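PDB 5UR2: bifunctional protein PutA, which probably oxidises proline to glutamate in two steps, pairing an FAD-dependent proline dehydrogenase with an NAD-dependent glutamate semialdehyde dehydrogenase. Local coordinates for residues V271-L276 with R300-A305. Residues are numbered along the deposited sequence; the frame is centred on the assembly and turned at random.
With P5F (N-propargylglycine-modified flavin adenine dinucleotide), chain F.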
loop_
_atom_site.group_PDB
_atom_site.type_symbol
_atom_site.label_atom_id
_atom_site.label_comp_id
_atom_site.label_asym_id
_atom_site.label_seq_id
_atom_site.Cartn_x
_atom_site.Cartn_y
_atom_site.Cartn_z
ATOM N N VAL B 271 12.498 19.673 -47.048
ATOM C CA VAL B 271 12.328 18.251 -46.774
ATOM C C VAL B 271 10.913 17.977 -46.291
ATOM O O VAL B 271 10.371 18.705 -45.452
ATOM C CB VAL B 271 13.360 17.763 -45.744
ATOM C CG1 VAL B 271 13.021 16.348 -45.306
ATOM C CG2 VAL B 271 14.763 17.790 -46.351
ATOM N N ILE B 272 10.323 16.892 -46.797
ATOM C CA ILE B 272 9.076 16.355 -46.275
ATOM C C ILE B 272 9.322 14.920 -45.822
ATOM O O ILE B 272 9.975 14.145 -46.533
ATOM C CB ILE B 272 7.954 16.434 -47.332
ATOM C CG1 ILE B 272 7.520 17.894 -47.549
ATOM C CG2 ILE B 272 6.764 15.574 -46.927
ATOM C CD1 ILE B 272 6.864 18.536 -46.320
ATOM N N GLN B 273 8.802 14.573 -44.629
ATOM C CA GLN B 273 8.999 13.261 -44.001
ATOM C C GLN B 273 7.735 12.419 -44.167
ATOM O O GLN B 273 6.711 12.690 -43.531
ATOM C CB GLN B 273 9.343 13.403 -42.517
ATOM C CG GLN B 273 10.619 14.230 -42.251
ATOM C CD GLN B 273 10.496 15.129 -41.039
ATOM O OE1 GLN B 273 9.446 15.735 -40.813
ATOM N NE2 GLN B 273 11.577 15.245 -40.255
ATOM N N ALA B 274 7.815 11.379 -45.004
ATOM C CA ALA B 274 6.649 10.557 -45.281
ATOM C C ALA B 274 6.199 9.731 -44.082
ATOM O O ALA B 274 5.096 9.184 -44.115
ATOM C CB ALA B 274 6.926 9.620 -46.474
ATOM N N TYR B 275 6.997 9.610 -43.033
ATOM C CA TYR B 275 6.481 8.857 -41.900
ATOM C C TYR B 275 5.526 9.675 -41.041
ATOM O O TYR B 275 4.992 9.138 -40.060
ATOM C CB TYR B 275 7.636 8.278 -41.058
ATOM C CG TYR B 275 8.450 9.208 -40.162
ATOM C CD1 TYR B 275 8.347 10.605 -40.231
ATOM C CD2 TYR B 275 9.368 8.662 -39.249
ATOM C CE1 TYR B 275 9.129 11.429 -39.387
ATOM C CE2 TYR B 275 10.144 9.465 -38.418
ATOM C CZ TYR B 275 10.024 10.840 -38.477
ATOM O OH TYR B 275 10.824 11.609 -37.644
ATOM N N LEU B 276 5.294 10.947 -41.384
ATOM C CA LEU B 276 4.318 11.766 -40.675
ATOM C C LEU B 276 2.923 11.542 -41.245
ATOM O O LEU B 276 2.745 11.454 -42.469
ATOM C CB LEU B 276 4.659 13.255 -40.766
ATOM C CG LEU B 276 5.947 13.681 -40.048
ATOM C CD1 LEU B 276 6.167 15.191 -40.183
ATOM C CD2 LEU B 276 5.928 13.229 -38.582
ATOM N N ARG B 300 12.672 17.394 -51.077
ATOM C CA ARG B 300 13.451 16.185 -50.817
ATOM C C ARG B 300 12.595 15.263 -49.963
ATOM O O ARG B 300 12.368 15.533 -48.778
ATOM C CB ARG B 300 14.772 16.492 -50.117
ATOM C CG ARG B 300 15.546 15.233 -49.760
ATOM C CD ARG B 300 16.607 15.509 -48.730
ATOM N NE ARG B 300 17.648 16.405 -49.227
ATOM C CZ ARG B 300 18.482 17.062 -48.426
ATOM N NH1 ARG B 300 18.369 16.922 -47.101
ATOM N NH2 ARG B 300 19.406 17.858 -48.941
ATOM N N LEU B 301 12.112 14.182 -50.557
ATOM C CA LEU B 301 11.181 13.298 -49.871
ATOM C C LEU B 301 11.985 12.230 -49.133
ATOM O O LEU B 301 12.751 11.484 -49.754
ATOM C CB LEU B 301 10.204 12.689 -50.872
ATOM C CG LEU B 301 9.037 11.876 -50.319
ATOM C CD1 LEU B 301 8.098 12.726 -49.456
ATOM C CD2 LEU B 301 8.283 11.215 -51.474
ATOM N N VAL B 302 11.868 12.208 -47.803
ATOM C CA VAL B 302 12.532 11.222 -46.962
ATOM C C VAL B 302 11.449 10.456 -46.218
ATOM O O VAL B 302 10.270 10.780 -46.306
ATOM C CB VAL B 302 13.532 11.860 -45.970
ATOM C CG1 VAL B 302 14.460 12.826 -46.678
ATOM C CG2 VAL B 302 12.797 12.589 -44.835
ATOM N N LYS B 303 11.856 9.430 -45.472
ATOM C CA LYS B 303 10.878 8.803 -44.587
ATOM C C LYS B 303 10.824 9.508 -43.231
ATOM O O LYS B 303 9.762 9.999 -42.840
ATOM C CB LYS B 303 11.143 7.299 -44.465
ATOM C CG LYS B 303 10.754 6.642 -45.773
ATOM C CD LYS B 303 10.969 5.173 -45.852
ATOM C CE LYS B 303 10.791 4.741 -47.317
ATOM N NZ LYS B 303 11.131 3.326 -47.548
ATOM N N GLY B 304 11.960 9.633 -42.543
ATOM C CA GLY B 304 12.001 10.382 -41.291
ATOM C C GLY B 304 13.020 9.861 -40.294
ATOM O O GLY B 304 13.187 8.648 -40.155
ATOM N N ALA B 305 13.707 10.762 -39.595
ATOM C CA ALA B 305 14.847 10.410 -38.742
ATOM C C ALA B 305 14.531 10.357 -37.248
ATOM O O ALA B 305 15.411 9.988 -36.463
ATOM C CB ALA B 305 16.002 11.407 -38.956
HETATM P PA P5F F . 13.755 2.154 -44.888
HETATM O O1A P5F F . 12.971 1.667 -46.153
HETATM O O2A P5F F . 14.330 1.144 -44.026
HETATM O O5B P5F F . 12.939 2.932 -43.892
HETATM C C5B P5F F . 13.292 3.162 -42.533
HETATM C C4B P5F F . 12.387 4.273 -41.979
HETATM O O4B P5F F . 11.062 3.859 -41.748
HETATM C C3B P5F F . 12.804 4.900 -40.680
HETATM O O3B P5F F . 13.832 5.803 -40.831
HETATM C C2B P5F F . 11.556 5.540 -40.221
HETATM O O2B P5F F . 11.398 6.754 -40.872
HETATM C C1B P5F F . 10.508 4.596 -40.693
HETATM N N9A P5F F . 10.054 3.663 -39.694
HETATM C C8A P5F F . 10.810 2.748 -38.974
HETATM N N7A P5F F . 9.991 2.060 -38.168
HETATM C C5A P5F F . 8.674 2.490 -38.342
HETATM C C6A P5F F . 7.444 2.162 -37.777
HETATM N N6A P5F F . 7.346 1.136 -36.777
HETATM N N1A P5F F . 6.323 2.803 -38.161
HETATM C C2A P5F F . 6.362 3.771 -39.101
HETATM N N3A P5F F . 7.556 4.134 -39.652
HETATM C C4A P5F F . 8.701 3.529 -39.312
HETATM N N1 P5F F . 15.234 12.480 -42.119
HETATM C C2 P5F F . 14.498 13.591 -41.562
HETATM O O2 P5F F . 13.479 13.318 -40.678
HETATM N N3 P5F F . 14.810 14.941 -41.925
HETATM C C4 P5F F . 15.849 15.253 -42.836
HETATM O O4 P5F F . 16.100 16.596 -43.147
HETATM C C4X P5F F . 16.633 14.084 -43.417
HETATM N N5 P5F F . 17.810 14.292 -44.258
HETATM C C5X P5F F . 18.209 13.149 -45.103
HETATM C C6 P5F F . 18.995 13.388 -46.353
HETATM C C7 P5F F . 19.305 12.302 -47.211
HETATM C C7M P5F F . 20.099 12.558 -48.473
HETATM C C8 P5F F . 18.870 10.981 -46.893
HETATM C C8M P5F F . 19.177 9.804 -47.783
HETATM C C9 P5F F . 18.124 10.747 -45.713
HETATM C C9A P5F F . 17.797 11.882 -44.804
HETATM N N10 P5F F . 17.005 11.640 -43.596
HETATM C C10 P5F F . 16.308 12.770 -43.048
HETATM C "C1'" P5F F . 16.755 10.281 -43.055
HETATM C "C2'" P5F F . 15.593 9.576 -43.756
HETATM O "O2'" P5F F . 14.424 10.221 -43.421
HETATM C "C3'" P5F F . 15.456 8.085 -43.436
HETATM O "O3'" P5F F . 15.209 7.949 -42.087
HETATM C "C4'" P5F F . 16.675 7.239 -43.771
HETATM O "O4'" P5F F . 17.319 7.852 -44.834
HETATM C "C5'" P5F F . 16.396 5.742 -44.008
HETATM O "O5'" P5F F . 15.208 5.488 -44.730
HETATM P P P5F F . 15.036 4.373 -45.895
HETATM O O1P P5F F . 13.968 4.644 -47.023
HETATM O O2P P5F F . 16.538 4.195 -46.334
HETATM O O3P P5F F . 14.989 2.969 -45.045
HETATM C C21 P5F F . 19.280 15.303 -42.344
HETATM C C22 P5F F . 18.555 14.868 -43.397
HETATM C C23 P5F F . 18.850 16.535 -41.529
#
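Arg300 meets Val271 through the aliphatic part of its chain, CD lying 3.8 Å from Val271 CG2, while its carbonyl accepts the N-H of Ile272. CG lies anti to the backbone N, and the chain bends at chi3 (-65°), bringing NH1 near P5F C6; NH1 is salt-bridged to Asp239 and NH2 hydrogen-bonded to Ser196. Leu301 projects to the other side of the sheet, where CD1 packs 4.0 Å from Ile272 CG2, as suits a branched apolar chain among the surrounding helices. Val302 returns to the flavin side and sets CG2 against Val271 CG1. Val302 N donates to Ile272 O (3.0 Å, 173°), and its carbonyl takes the N-H of Ala274. Strands 268-273 and 298-302 are thus parallel neighbours in the eight-stranded barrel of the proline dehydrogenase domain, joined by helix 279-293 in a beta-alpha-beta unit, and the loops at their C-terminal ends hold the cofactor. There Lys303 O accepts a bond from Tyr275 N (2.8 Å), and the extended side chain reaches the pyrophosphate, NZ bonding P5F O1A; NZ also forms a salt bridge with Asp331. Gly304 lays its CA over the centre of the Tyr275 ring, 3.4 Å from the centroid in a CH-pi contact. A CB here would collide with Tyr275 CE1 and, at a phi of 149°, press on Lys303 O, which is why glycine suits the place. The Gly304 carbonyl receives the ribose hydroxyl O2B. Ala305, small enough to sit beside the flavin, offers its N-H to P5F O2 (2.8 Å), which Gln273 NE2 also grips at 2.7 Å.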